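Local coordinates for protein alpha-(N-acetylaminomethylene)succinic acid hydrolase (Mesorhizobium loti, PDB 3KXP) that catalyses the last step of vitamin B6 degradation, hydrolysing (E)-2-(acetamidomethylene)succinate to succinic semialdehyde, acetate, ammonia and carbon dioxide, at residues Phe48-Val53 and Asn61-Gly66; Arg57-Val62 and Leu107-Glu112; Ser79-Phe84 and Ala99-Gly104; Arg103-Ser108 and Asn118-Asp123. All blocks are in the same frame, centred on the assembly; numbering follows the deposited sequence.

Interaction 1: residues Phe48-Val53 and Asn61-Gly66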
loop_
_atom_site.group_PDB
_atom_site.type_symbol
_atom_site.label_atom_id
_atom_site.label_comp_id
_atom_site.label_asym_id
_atom_site.label_seq_id
_atom_site.Cartn_x
_atom_site.Cartn_y
_atom_site.Cartn_z
ATOM N N PHE A 48 -7.375 -28.357 -5.349
ATOM C CA PHE A 48 -6.475 -27.857 -6.385
ATOM C C PHE A 48 -6.045 -28.978 -7.313
ATOM O O PHE A 48 -5.688 -30.065 -6.859
ATOM C CB PHE A 48 -5.213 -27.240 -5.776
ATOM C CG PHE A 48 -5.480 -26.123 -4.819
ATOM C CD1 PHE A 48 -5.954 -26.386 -3.539
ATOM C CD2 PHE A 48 -5.273 -24.802 -5.203
ATOM C CE1 PHE A 48 -6.217 -25.352 -2.656
ATOM C CE2 PHE A 48 -5.534 -23.760 -4.327
ATOM C CZ PHE A 48 -6.008 -24.034 -3.051
ATOM N N ILE A 49 -6.076 -28.710 -8.613
ATOM C CA ILE A 49 -5.651 -29.704 -9.580
ATOM C C ILE A 49 -4.204 -29.378 -9.930
ATOM O O ILE A 49 -3.853 -28.215 -10.137
ATOM C CB ILE A 49 -6.547 -29.681 -10.850
ATOM C CG1 ILE A 49 -6.226 -28.466 -11.732
ATOM C CG2 ILE A 49 -8.018 -29.637 -10.433
ATOM C CD1 ILE A 49 -5.073 -28.675 -12.724
ATOM N N SER A 50 -3.362 -30.402 -9.969
ATOM C CA SER A 50 -1.954 -30.216 -10.285
ATOM C C SER A 50 -1.703 -30.693 -11.697
ATOM O O SER A 50 -2.303 -31.668 -12.139
ATOM C CB SER A 50 -1.078 -31.016 -9.322
ATOM O OG SER A 50 -1.315 -30.654 -7.976
ATOM N N ARG A 51 -0.825 -30.000 -12.411
ATOM C CA ARG A 51 -0.499 -30.383 -13.776
ATOM C C ARG A 51 0.789 -29.706 -14.200
ATOM O O ARG A 51 1.094 -28.599 -13.763
ATOM C CB ARG A 51 -1.632 -30.003 -14.741
ATOM C CG ARG A 51 -1.689 -28.531 -15.170
ATOM C CD ARG A 51 -2.996 -28.237 -15.914
ATOM N NE ARG A 51 -3.080 -26.882 -16.462
ATOM C CZ ARG A 51 -2.518 -26.495 -17.607
ATOM N NH1 ARG A 51 -1.821 -27.362 -18.337
ATOM N NH2 ARG A 51 -2.669 -25.245 -18.034
ATOM N N ARG A 52 1.556 -30.387 -15.039
ATOM C CA ARG A 52 2.799 -29.825 -15.520
ATOM C C ARG A 52 2.474 -29.082 -16.806
ATOM O O ARG A 52 1.875 -29.640 -17.730
ATOM C CB ARG A 52 3.830 -30.929 -15.765
ATOM C CG ARG A 52 4.159 -31.756 -14.527
ATOM C CD ARG A 52 5.374 -32.627 -14.771
ATOM N NE ARG A 52 6.592 -31.833 -14.736
ATOM C CZ ARG A 52 7.587 -31.921 -15.613
ATOM N NH1 ARG A 52 7.530 -32.773 -16.622
ATOM N NH2 ARG A 52 8.646 -31.143 -15.471
ATOM N N VAL A 53 2.847 -27.809 -16.846
ATOM C CA VAL A 53 2.578 -26.973 -17.998
ATOM C C VAL A 53 3.827 -26.726 -18.808
ATOM O O VAL A 53 4.837 -26.252 -18.292
ATOM C CB VAL A 53 2.009 -25.617 -17.569
ATOM C CG1 VAL A 53 1.638 -24.792 -18.800
ATOM C CG2 VAL A 53 0.794 -25.832 -16.673
ATOM N N ASN A 61 5.384 -27.341 -12.914
ATOM C CA ASN A 61 4.238 -27.944 -12.243
ATOM C C ASN A 61 3.469 -26.819 -11.547
ATOM O O ASN A 61 4.078 -25.920 -10.964
ATOM C CB ASN A 61 4.694 -28.967 -11.200
ATOM C CG ASN A 61 3.528 -29.652 -10.513
ATOM O OD1 ASN A 61 2.703 -30.278 -11.169
ATOM N ND2 ASN A 61 3.452 -29.532 -9.185
ATOM N N VAL A 62 2.142 -26.856 -11.615
ATOM C CA VAL A 62 1.332 -25.821 -10.982
ATOM C C VAL A 62 0.108 -26.415 -10.293
ATOM O O VAL A 62 -0.270 -27.554 -10.562
ATOM C CB VAL A 62 0.872 -24.753 -12.014
ATOM C CG1 VAL A 62 2.080 -24.162 -12.726
ATOM C CG2 VAL A 62 -0.081 -25.368 -13.025
ATOM N N ARG A 63 -0.483 -25.636 -9.389
ATOM C CA ARG A 63 -1.674 -26.030 -8.637
ATOM C C ARG A 63 -2.714 -24.948 -8.910
ATOM O O ARG A 63 -2.491 -23.782 -8.580
ATOM C CB ARG A 63 -1.368 -26.075 -7.138
ATOM C CG ARG A 63 -0.279 -27.053 -6.754
ATOM C CD ARG A 63 0.122 -26.899 -5.292
ATOM N NE ARG A 63 1.124 -27.886 -4.892
ATOM C CZ ARG A 63 0.844 -29.074 -4.356
ATOM N NH1 ARG A 63 -0.421 -29.431 -4.149
ATOM N NH2 ARG A 63 1.830 -29.906 -4.027
ATOM N N GLU A 64 -3.841 -25.329 -9.499
ATOM C CA GLU A 64 -4.870 -24.355 -9.839
ATOM C C GLU A 64 -6.183 -24.528 -9.103
ATOM O O GLU A 64 -6.539 -25.628 -8.685
ATOM C CB GLU A 64 -5.187 -24.412 -11.331
ATOM C CG GLU A 64 -3.996 -24.402 -12.264
ATOM C CD GLU A 64 -4.421 -24.620 -13.714
ATOM O OE1 GLU A 64 -5.249 -23.822 -14.214
ATOM O OE2 GLU A 64 -3.935 -25.590 -14.347
ATOM N N LYS A 65 -6.915 -23.424 -8.993
ATOM C CA LYS A 65 -8.220 -23.407 -8.350
ATOM C C LYS A 65 -8.890 -22.045 -8.501
ATOM O O LYS A 65 -8.224 -21.015 -8.558
ATOM C CB LYS A 65 -8.102 -23.763 -6.869
ATOM C CG LYS A 65 -9.443 -23.801 -6.156
ATOM C CD LYS A 65 -9.322 -24.276 -4.724
ATOM C CE LYS A 65 -10.681 -24.255 -4.058
ATOM N NZ LYS A 65 -11.672 -24.977 -4.897
ATOM N N GLY A 66 -10.216 -22.055 -8.578
ATOM C CA GLY A 66 -10.967 -20.821 -8.708
ATOM C C GLY A 66 -11.123 -20.285 -10.120
ATOM O O GLY A 66 -10.743 -20.924 -11.102
HETATM O O HOH W 1 1.672 -31.176 -7.588
#
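The phenyl ring of Phe-48 has Lys-65 CD over one face, above its centre, 3.8 Å from the ring centroid and 12° off the normal, a CH-pi contact. Lys-65 CB adds to it from closer to the backbone, 3.4 Å from Phe-48 CD2, and the two side chains cross at about a right angle. The guanidinium of Arg-51 is engaged differently. Val-53 CG2 lies over one of its faces, offset toward the rim, while Glu-64 OE2 arrives at the edge, in plane, and takes the N-H of Arg-51 NE at 2.6 Å. With carboxylate and guanidinium turned 51° apart, this salt bridge uses a single oxygen; the other, OE1, pairs with Arg-133, and two cationic partners probably favour the ionised form of this buried acid. A water lies over one face of the Arg-63 guanidinium, toward the rim. These contacts decorate a beta hairpin, strands 49-54 and 59-65, at the border of the central sheet of the alpha/beta hydrolase fold. Ile-49 with Glu-64 and Arg-51 with Val-62 are its hydrogen-bonded pairs, each closed by two backbone bonds. The same water accepts from Asn-61 ND2 at 2.9 Å and bonds Ser-50 OG at 3.1 Å. Asn-61 ND2 also binds Asp-101, and Arg-63 reaches Ser-81 and Glu-85. On the opposite face, Val-53 CG2 touches Val-62 CG2 at 3.8 Å.

Interaction 2: residues Arg57-Val62 and Leu107-Glu112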
loop_
_atom_site.group_PDB
_atom_site.type_symbol
_atom_site.label_atom_id
_atom_site.label_comp_id
_atom_site.label_asym_id
_atom_site.label_seq_id
_atom_site.Cartn_x
_atom_site.Cartn_y
_atom_site.Cartn_z
ATOM N N ARG A 57 10.151 -22.901 -23.082
ATOM C CA ARG A 57 11.503 -22.860 -22.546
ATOM C C ARG A 57 11.717 -23.911 -21.464
ATOM O O ARG A 57 12.851 -24.286 -21.176
ATOM C CB ARG A 57 11.802 -21.453 -22.003
ATOM C CG ARG A 57 10.656 -20.835 -21.204
ATOM C CD ARG A 57 10.928 -19.379 -20.788
ATOM N NE ARG A 57 11.944 -19.269 -19.741
ATOM C CZ ARG A 57 13.212 -18.942 -19.955
ATOM N NH1 ARG A 57 13.632 -18.685 -21.185
ATOM N NH2 ARG A 57 14.063 -18.880 -18.941
ATOM N N ILE A 58 10.625 -24.401 -20.882
ATOM C CA ILE A 58 10.708 -25.402 -19.822
ATOM C C ILE A 58 9.301 -25.846 -19.437
ATOM O O ILE A 58 8.318 -25.270 -19.897
ATOM C CB ILE A 58 11.429 -24.817 -18.565
ATOM C CG1 ILE A 58 11.596 -25.893 -17.493
ATOM C CG2 ILE A 58 10.632 -23.646 -17.995
ATOM C CD1 ILE A 58 12.393 -25.440 -16.284
ATOM N N THR A 59 9.207 -26.880 -18.606
ATOM C CA THR A 59 7.917 -27.373 -18.147
ATOM C C THR A 59 7.846 -27.160 -16.638
ATOM O O THR A 59 8.779 -27.512 -15.904
ATOM C CB THR A 59 7.738 -28.879 -18.474
ATOM O OG1 THR A 59 7.776 -29.062 -19.899
ATOM C CG2 THR A 59 6.399 -29.402 -17.931
ATOM N N LEU A 60 6.738 -26.582 -16.177
ATOM C CA LEU A 60 6.562 -26.301 -14.757
ATOM C C LEU A 60 5.323 -26.960 -14.187
ATOM O O LEU A 60 4.330 -27.121 -14.885
ATOM C CB LEU A 60 6.456 -24.790 -14.533
ATOM C CG LEU A 60 7.642 -23.938 -14.983
ATOM C CD1 LEU A 60 7.311 -22.459 -14.815
ATOM C CD2 LEU A 60 8.870 -24.313 -14.175
ATOM N N ASN A 61 5.384 -27.341 -12.914
ATOM C CA ASN A 61 4.238 -27.944 -12.243
ATOM C C ASN A 61 3.469 -26.819 -11.547
ATOM O O ASN A 61 4.078 -25.920 -10.964
ATOM C CB ASN A 61 4.694 -28.967 -11.200
ATOM C CG ASN A 61 3.528 -29.652 -10.513
ATOM O OD1 ASN A 61 2.703 -30.278 -11.169
ATOM N ND2 ASN A 61 3.452 -29.532 -9.185
ATOM N N VAL A 62 2.142 -26.856 -11.615
ATOM C CA VAL A 62 1.332 -25.821 -10.982
ATOM C C VAL A 62 0.108 -26.415 -10.293
ATOM O O VAL A 62 -0.270 -27.554 -10.562
ATOM C CB VAL A 62 0.872 -24.753 -12.014
ATOM C CG1 VAL A 62 2.080 -24.162 -12.726
ATOM C CG2 VAL A 62 -0.081 -25.368 -13.025
ATOM N N LEU A 107 7.813 -30.442 -8.492
ATOM C CA LEU A 107 7.659 -31.368 -9.599
ATOM C C LEU A 107 7.898 -30.709 -10.946
ATOM O O LEU A 107 7.350 -31.134 -11.958
ATOM C CB LEU A 107 6.264 -32.002 -9.564
ATOM C CG LEU A 107 5.978 -32.941 -8.379
ATOM C CD1 LEU A 107 4.622 -33.629 -8.569
ATOM C CD2 LEU A 107 7.079 -33.989 -8.271
ATOM N N SER A 108 8.727 -29.672 -10.953
ATOM C CA SER A 108 9.046 -28.966 -12.185
ATOM C C SER A 108 10.391 -29.421 -12.747
ATOM O O SER A 108 11.148 -30.126 -12.080
ATOM C CB SER A 108 9.063 -27.460 -11.930
ATOM O OG SER A 108 7.774 -27.018 -11.546
ATOM N N ASP A 109 10.683 -29.027 -13.983
ATOM C CA ASP A 109 11.944 -29.403 -14.608
ATOM C C ASP A 109 13.104 -28.862 -13.790
ATOM O O ASP A 109 12.972 -27.853 -13.099
ATOM C CB ASP A 109 12.025 -28.855 -16.038
ATOM C CG ASP A 109 11.197 -29.662 -17.019
ATOM O OD1 ASP A 109 10.638 -30.704 -16.607
ATOM O OD2 ASP A 109 11.117 -29.259 -18.200
ATOM N N LYS A 110 14.241 -29.539 -13.876
ATOM C CA LYS A 110 15.420 -29.133 -13.134
ATOM C C LYS A 110 16.653 -29.088 -14.033
ATOM O O LYS A 110 17.526 -29.953 -13.963
ATOM C CB LYS A 110 15.625 -30.092 -11.965
ATOM C CG LYS A 110 14.386 -30.183 -11.091
ATOM C CD LYS A 110 14.576 -31.097 -9.913
ATOM C CE LYS A 110 13.356 -31.044 -9.018
ATOM N NZ LYS A 110 12.126 -31.357 -9.780
ATOM N N PRO A 111 16.733 -28.067 -14.897
ATOM C CA PRO A 111 17.865 -27.916 -15.811
ATOM C C PRO A 111 19.208 -27.934 -15.099
ATOM O O PRO A 111 19.289 -27.698 -13.896
ATOM C CB PRO A 111 17.577 -26.585 -16.505
ATOM C CG PRO A 111 16.716 -25.849 -15.512
ATOM C CD PRO A 111 15.798 -26.939 -15.038
ATOM N N GLU A 112 20.253 -28.224 -15.863
ATOM C CA GLU A 112 21.612 -28.301 -15.350
ATOM C C GLU A 112 22.085 -26.928 -14.876
ATOM O O GLU A 112 22.918 -26.833 -13.970
ATOM C CB GLU A 112 22.532 -28.838 -16.460
ATOM C CG GLU A 112 23.948 -29.206 -16.039
ATOM C CD GLU A 112 24.745 -29.854 -17.179
ATOM O OE1 GLU A 112 24.949 -29.195 -18.230
ATOM O OE2 GLU A 112 25.164 -31.028 -17.025
#
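Ile-58 and Asp-109 meet in the densest part of this contact, their side chains sliding past each other in opposite directions. Ile-58 CG1, anti to the backbone N (chi1 -176°), presses on Asp-109 CB at 3.3 Å, and Ile-58 CD1 reaches the same carbon at 3.4 Å. Beside them Asp-109 binds the backbone of Thr-59 twice: its own N donates to Thr-59 O at 3.1 Å, while its carboxylate receives Thr-59 N on OD2, the donor standing above the carboxylate plane, 62° out of it. The other oxygen, OD1, pairs with Arg-52, at a doubtfully short modelled distance. At the preceding residue, Ser-108 OG accepts from Asn-61 N at 2.8 Å in an almost straight bond, 178° at the hydrogen, and it also bonds Asp-101 O; a single hydroxyl thus joins two backbones. Strand 59-65 is an inner strand of the alpha/beta hydrolase sheet, next to strand 96-100, and the loop that leaves strand 96-100 for helix 117-131 comes back to run nearly antiparallel to the start of its neighbour. Toward the solvent the fit slackens. Of the exposed Leu-107 side chain, CB lies alongside the amide of Asn-61, 3.7 Å from Asn-61 CG, both side chains pointing the same way. Pro-111 offers CD to Ile-58 CD1 at 3.9 Å, and Lys-110 points away from the strand, its NZ bonding both Ser-108 O and Gly-106 O.

Interaction 3: residues Ser79-Phe84 and Ala99-Gly104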
loop_
_atom_site.group_PDB
_atom_site.type_symbol
_atom_site.label_atom_id
_atom_site.label_comp_id
_atom_site.label_asym_id
_atom_site.label_seq_id
_atom_site.Cartn_x
_atom_site.Cartn_y
_atom_site.Cartn_z
ATOM N N SER A 79 11.656 -24.445 -1.176
ATOM C CA SER A 79 10.243 -24.684 -0.887
ATOM C C SER A 79 9.513 -25.153 -2.159
ATOM O O SER A 79 10.152 -25.543 -3.137
ATOM C CB SER A 79 9.626 -23.384 -0.349
ATOM O OG SER A 79 8.323 -23.576 0.160
ATOM N N ASN A 80 8.182 -25.120 -2.144
ATOM C CA ASN A 80 7.380 -25.529 -3.298
ATOM C C ASN A 80 5.947 -24.970 -3.214
ATOM O O ASN A 80 5.497 -24.535 -2.157
ATOM C CB ASN A 80 7.361 -27.066 -3.415
ATOM C CG ASN A 80 6.383 -27.719 -2.460
ATOM O OD1 ASN A 80 5.214 -27.891 -2.786
ATOM N ND2 ASN A 80 6.854 -28.072 -1.269
ATOM N N SER A 81 5.241 -25.004 -4.340
ATOM C CA SER A 81 3.880 -24.465 -4.466
ATOM C C SER A 81 2.830 -24.759 -3.395
ATOM O O SER A 81 1.956 -23.928 -3.153
ATOM C CB SER A 81 3.296 -24.854 -5.826
ATOM O OG SER A 81 3.156 -26.260 -5.944
ATOM N N ALA A 82 2.902 -25.918 -2.751
ATOM C CA ALA A 82 1.900 -26.276 -1.745
ATOM C C ALA A 82 1.751 -25.341 -0.545
ATOM O O ALA A 82 0.662 -25.230 0.017
ATOM C CB ALA A 82 2.148 -27.696 -1.248
ATOM N N VAL A 83 2.825 -24.671 -0.142
ATOM C CA VAL A 83 2.749 -23.788 1.013
ATOM C C VAL A 83 1.716 -22.674 0.842
ATOM O O VAL A 83 1.328 -22.030 1.817
ATOM C CB VAL A 83 4.121 -23.148 1.324
ATOM C CG1 VAL A 83 5.183 -24.238 1.430
ATOM C CG2 VAL A 83 4.491 -22.129 0.243
ATOM N N PHE A 84 1.256 -22.454 -0.386
ATOM C CA PHE A 84 0.281 -21.397 -0.633
ATOM C C PHE A 84 -1.186 -21.817 -0.634
ATOM O O PHE A 84 -2.068 -20.958 -0.662
ATOM C CB PHE A 84 0.581 -20.692 -1.961
ATOM C CG PHE A 84 1.848 -19.888 -1.949
ATOM C CD1 PHE A 84 2.973 -20.327 -2.641
ATOM C CD2 PHE A 84 1.918 -18.691 -1.241
ATOM C CE1 PHE A 84 4.156 -19.582 -2.630
ATOM C CE2 PHE A 84 3.090 -17.943 -1.222
ATOM C CZ PHE A 84 4.213 -18.388 -1.919
ATOM N N ALA A 99 -0.452 -21.633 -7.983
ATOM C CA ALA A 99 0.853 -21.642 -7.332
ATOM C C ALA A 99 1.802 -22.368 -8.276
ATOM O O ALA A 99 1.443 -23.393 -8.852
ATOM C CB ALA A 99 0.773 -22.370 -5.996
ATOM N N VAL A 100 3.014 -21.852 -8.427
ATOM C CA VAL A 100 3.973 -22.454 -9.346
ATOM C C VAL A 100 5.219 -23.037 -8.706
ATOM O O VAL A 100 5.906 -22.367 -7.930
ATOM C CB VAL A 100 4.466 -21.415 -10.394
ATOM C CG1 VAL A 100 5.394 -22.071 -11.388
ATOM C CG2 VAL A 100 3.280 -20.767 -11.090
ATOM N N ASP A 101 5.514 -24.290 -9.031
ATOM C CA ASP A 101 6.735 -24.906 -8.541
ATOM C C ASP A 101 7.740 -24.295 -9.498
ATOM O O ASP A 101 7.633 -24.479 -10.708
ATOM C CB ASP A 101 6.693 -26.426 -8.713
ATOM C CG ASP A 101 5.949 -27.112 -7.589
ATOM O OD1 ASP A 101 5.714 -28.336 -7.683
ATOM O OD2 ASP A 101 5.610 -26.422 -6.602
ATOM N N GLN A 102 8.699 -23.542 -8.985
ATOM C CA GLN A 102 9.644 -22.929 -9.896
ATOM C C GLN A 102 10.773 -23.882 -10.279
ATOM O O GLN A 102 10.990 -24.899 -9.619
ATOM C CB GLN A 102 10.160 -21.632 -9.285
ATOM C CG GLN A 102 9.013 -20.668 -9.016
ATOM C CD GLN A 102 9.420 -19.489 -8.175
ATOM O OE1 GLN A 102 9.786 -18.430 -8.695
ATOM N NE2 GLN A 102 9.376 -19.666 -6.859
ATOM N N ARG A 103 11.467 -23.559 -11.366
ATOM C CA ARG A 103 12.551 -24.396 -11.845
ATOM C C ARG A 103 13.486 -24.828 -10.724
ATOM O O ARG A 103 13.850 -24.035 -9.854
ATOM C CB ARG A 103 13.349 -23.671 -12.928
ATOM C CG ARG A 103 14.129 -22.464 -12.439
ATOM C CD ARG A 103 15.095 -22.024 -13.515
ATOM N NE ARG A 103 14.392 -21.776 -14.771
ATOM C CZ ARG A 103 14.944 -21.882 -15.972
ATOM N NH1 ARG A 103 14.226 -21.636 -17.060
ATOM N NH2 ARG A 103 16.208 -22.251 -16.086
ATOM N N GLY A 104 13.866 -26.102 -10.760
ATOM C CA GLY A 104 14.755 -26.655 -9.756
ATOM C C GLY A 104 14.011 -27.127 -8.519
ATOM O O GLY A 104 14.597 -27.775 -7.649
HETATM O O HOH W 2 4.683 -28.900 -5.202
#
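Ser-81 and Asp-101 join two loops at the C-terminal ends of the parallel strands 70-74 and 96-100 of the alpha/beta hydrolase sheet: an Asx turn leading into a 3-10 segment after the first, and the chain leaving the second. The serine can be followed from the backbone outward. Its CB rests on Ala-99 CB at 3.5 Å and passes close to the carboxylate of Asp-101. From there OG takes the position between the backbone N and the carbonyl carbon (chi1 64°) and meets Asp-101 OD2 at 2.5 Å, donating to it from above the carboxylate plane, 48° out of it. Ser-81 N donates to the same OD2 at 2.7 Å, nearly in line with its C-O bond, so one oxygen is gripped by two donors of one residue. The hydroxyl has a further partner in Arg-63 NE, which would probably polarise it toward the carboxylate. The second oxygen of Asp-101, OD1, binds Asn-61 ND2 and Leu-107 N. An alanine in place of Asp-101 would probably leave Ser-81 N and OG without their shared acceptor, and Asn-61 ND2 and Leu-107 N without theirs. On the apolar side, Phe-84 CB lies 4.4 Å from Ala-99 CB, and the Phe-84 side chain lies near, without touching, the probable nucleophile elbow at Ser-142. A water bridges the two loops by donating to Asp-101 OD1 at 2.7 Å and to Asn-80 OD1, while Asn-80 ND2 bonds Ser-218 OG. Asn-80 OD1 also closes the Asx turn, accepting Ala-82 N from above its carbonyl plane at 3.0 Å.

Interaction 4: residues Arg103-Ser108 and Asn118-Asp123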
loop_
_atom_site.group_PDB
_atom_site.type_symbol
_atom_site.label_atom_id
_atom_site.label_comp_id
_atom_site.label_asym_id
_atom_site.label_seq_id
_atom_site.Cartn_x
_atom_site.Cartn_y
_atom_site.Cartn_z
ATOM N N ARG A 103 11.467 -23.559 -11.366
ATOM C CA ARG A 103 12.551 -24.396 -11.845
ATOM C C ARG A 103 13.486 -24.828 -10.724
ATOM O O ARG A 103 13.850 -24.035 -9.854
ATOM C CB ARG A 103 13.349 -23.671 -12.928
ATOM C CG ARG A 103 14.129 -22.464 -12.439
ATOM C CD ARG A 103 15.095 -22.024 -13.515
ATOM N NE ARG A 103 14.392 -21.776 -14.771
ATOM C CZ ARG A 103 14.944 -21.882 -15.972
ATOM N NH1 ARG A 103 14.226 -21.636 -17.060
ATOM N NH2 ARG A 103 16.208 -22.251 -16.086
ATOM N N GLY A 104 13.866 -26.102 -10.760
ATOM C CA GLY A 104 14.755 -26.655 -9.756
ATOM C C GLY A 104 14.011 -27.127 -8.519
ATOM O O GLY A 104 14.597 -27.775 -7.649
ATOM N N HIS A 105 12.713 -26.833 -8.451
ATOM C CA HIS A 105 11.910 -27.196 -7.284
ATOM C C HIS A 105 10.714 -28.095 -7.587
ATOM O O HIS A 105 10.365 -28.332 -8.742
ATOM C CB HIS A 105 11.375 -25.934 -6.592
ATOM C CG HIS A 105 12.427 -24.927 -6.236
ATOM N ND1 HIS A 105 13.135 -24.216 -7.183
ATOM C CD2 HIS A 105 12.852 -24.474 -5.031
ATOM C CE1 HIS A 105 13.944 -23.366 -6.578
ATOM N NE2 HIS A 105 13.792 -23.502 -5.273
ATOM N N GLY A 106 10.089 -28.569 -6.515
ATOM C CA GLY A 106 8.911 -29.405 -6.615
ATOM C C GLY A 106 8.912 -30.412 -7.742
ATOM O O GLY A 106 9.879 -31.140 -7.931
ATOM N N LEU A 107 7.813 -30.442 -8.492
ATOM C CA LEU A 107 7.659 -31.368 -9.599
ATOM C C LEU A 107 7.898 -30.709 -10.946
ATOM O O LEU A 107 7.350 -31.134 -11.958
ATOM C CB LEU A 107 6.264 -32.002 -9.564
ATOM C CG LEU A 107 5.978 -32.941 -8.379
ATOM C CD1 LEU A 107 4.622 -33.629 -8.569
ATOM C CD2 LEU A 107 7.079 -33.989 -8.271
ATOM N N SER A 108 8.727 -29.672 -10.953
ATOM C CA SER A 108 9.046 -28.966 -12.185
ATOM C C SER A 108 10.391 -29.421 -12.747
ATOM O O SER A 108 11.148 -30.126 -12.080
ATOM C CB SER A 108 9.063 -27.460 -11.930
ATOM O OG SER A 108 7.774 -27.018 -11.546
ATOM N N ASN A 118 16.982 -13.426 -14.168
ATOM C CA ASN A 118 16.417 -13.453 -15.519
ATOM C C ASN A 118 15.801 -14.793 -15.884
ATOM O O ASN A 118 14.711 -14.843 -16.455
ATOM C CB ASN A 118 17.479 -13.091 -16.555
ATOM C CG ASN A 118 17.723 -11.598 -16.641
ATOM O OD1 ASN A 118 18.620 -11.142 -17.355
ATOM N ND2 ASN A 118 16.922 -10.823 -15.914
ATOM N N ASP A 119 16.500 -15.875 -15.558
ATOM C CA ASP A 119 15.996 -17.211 -15.852
ATOM C C ASP A 119 14.619 -17.394 -15.231
ATOM O O ASP A 119 13.670 -17.728 -15.934
ATOM C CB ASP A 119 16.962 -18.275 -15.325
ATOM C CG ASP A 119 18.338 -18.170 -15.960
ATOM O OD1 ASP A 119 18.407 -18.210 -17.210
ATOM O OD2 ASP A 119 19.344 -18.045 -15.222
ATOM N N TYR A 120 14.503 -17.160 -13.925
ATOM C CA TYR A 120 13.214 -17.306 -13.250
ATOM C C TYR A 120 12.186 -16.294 -13.754
ATOM O O TYR A 120 10.982 -16.590 -13.817
ATOM C CB TYR A 120 13.350 -17.120 -11.734
ATOM C CG TYR A 120 13.968 -18.267 -10.970
ATOM C CD1 TYR A 120 15.341 -18.313 -10.733
ATOM C CD2 TYR A 120 13.169 -19.279 -10.433
ATOM C CE1 TYR A 120 15.907 -19.334 -9.972
ATOM C CE2 TYR A 120 13.723 -20.304 -9.672
ATOM C CZ TYR A 120 15.094 -20.326 -9.445
ATOM O OH TYR A 120 15.654 -21.349 -8.708
ATOM N N ALA A 121 12.658 -15.095 -14.090
ATOM C CA ALA A 121 11.775 -14.038 -14.577
ATOM C C ALA A 121 11.168 -14.406 -15.934
ATOM O O ALA A 121 9.969 -14.215 -16.162
ATOM C CB ALA A 121 12.543 -12.717 -14.677
ATOM N N ASP A 122 11.996 -14.934 -16.833
ATOM C CA ASP A 122 11.505 -15.327 -18.143
ATOM C C ASP A 122 10.517 -16.482 -17.998
ATOM O O ASP A 122 9.569 -16.593 -18.783
ATOM C CB ASP A 122 12.661 -15.725 -19.070
ATOM C CG ASP A 122 13.579 -14.551 -19.406
ATOM O OD1 ASP A 122 13.113 -13.390 -19.368
ATOM O OD2 ASP A 122 14.765 -14.789 -19.720
ATOM N N ASP A 123 10.725 -17.337 -16.997
ATOM C CA ASP A 123 9.806 -18.453 -16.774
ATOM C C ASP A 123 8.411 -17.924 -16.489
ATOM O O ASP A 123 7.422 -18.493 -16.941
ATOM C CB ASP A 123 10.244 -19.310 -15.585
ATOM C CG ASP A 123 11.349 -20.277 -15.933
ATOM O OD1 ASP A 123 11.926 -20.861 -14.995
ATOM O OD2 ASP A 123 11.639 -20.458 -17.134
HETATM O O HOH W 3 10.656 -21.223 -12.495
#
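Arg-103 grips Asp-123 side-on in a salt bridge: NE donates to OD1 at 2.6 Å and NH1 to OD2 at 2.8 Å, each on the syn side, with guanidinium and carboxylate planes 26° apart. Asp-123 OD2 has a second cation in Arg-57. A water adds to the polar set, accepting from Arg-103 N at 2.7 Å and donating to Asp-123 OD1. Within the loop, His-105 ND1 donates to Arg-103 O at 2.8 Å. The apolar part is a CH-pi contact: Arg-103 CG, held between its backbone N and carbonyl carbon (chi1 67°), stands over the Tyr-120 ring toward the rim, 3.9 Å from the centroid. Asp-119 CB lies over one face of the guanidinium. At the edge of the His-105 ring, CE1 meets Tyr-120 OH at 3.4 Å, a hydroxyl also bonded to Thr-239. An alanine at Arg-103 would probably leave the buried Asp-123 with less compensating charge and open a gap over the Tyr-120 ring. The native contacts join the loop after strand 96-100 to helix 117-131, while His-105 and Tyr-120 both touch Leu-143, a chloride-binding residue at the start of helix 143-154.

How the interactions relate
From the N terminus, interaction 1 closes first, joining the two strands of the hairpin across its short turn. Interaction 2 starts before that hairpin is complete, so the two overlap on Asn-61 and Val-62; its long loop then runs to 107-112. Interaction 3 falls wholly within that span, linking the loop after strand 70-74 to the end of strand 96-100. Interaction 4 crosses interaction 2, sharing Leu-107 and Ser-108 with it: it opens at 103-108 and closes later, on helix 117-131. Arg-103 and Gly-104 belong to interactions 3 and 4 alike. Interactions 2 to 4 tie the edge hairpin, the loop after strand 70-74 and helix 117-131 to strand 96-100 and the loop that follows it.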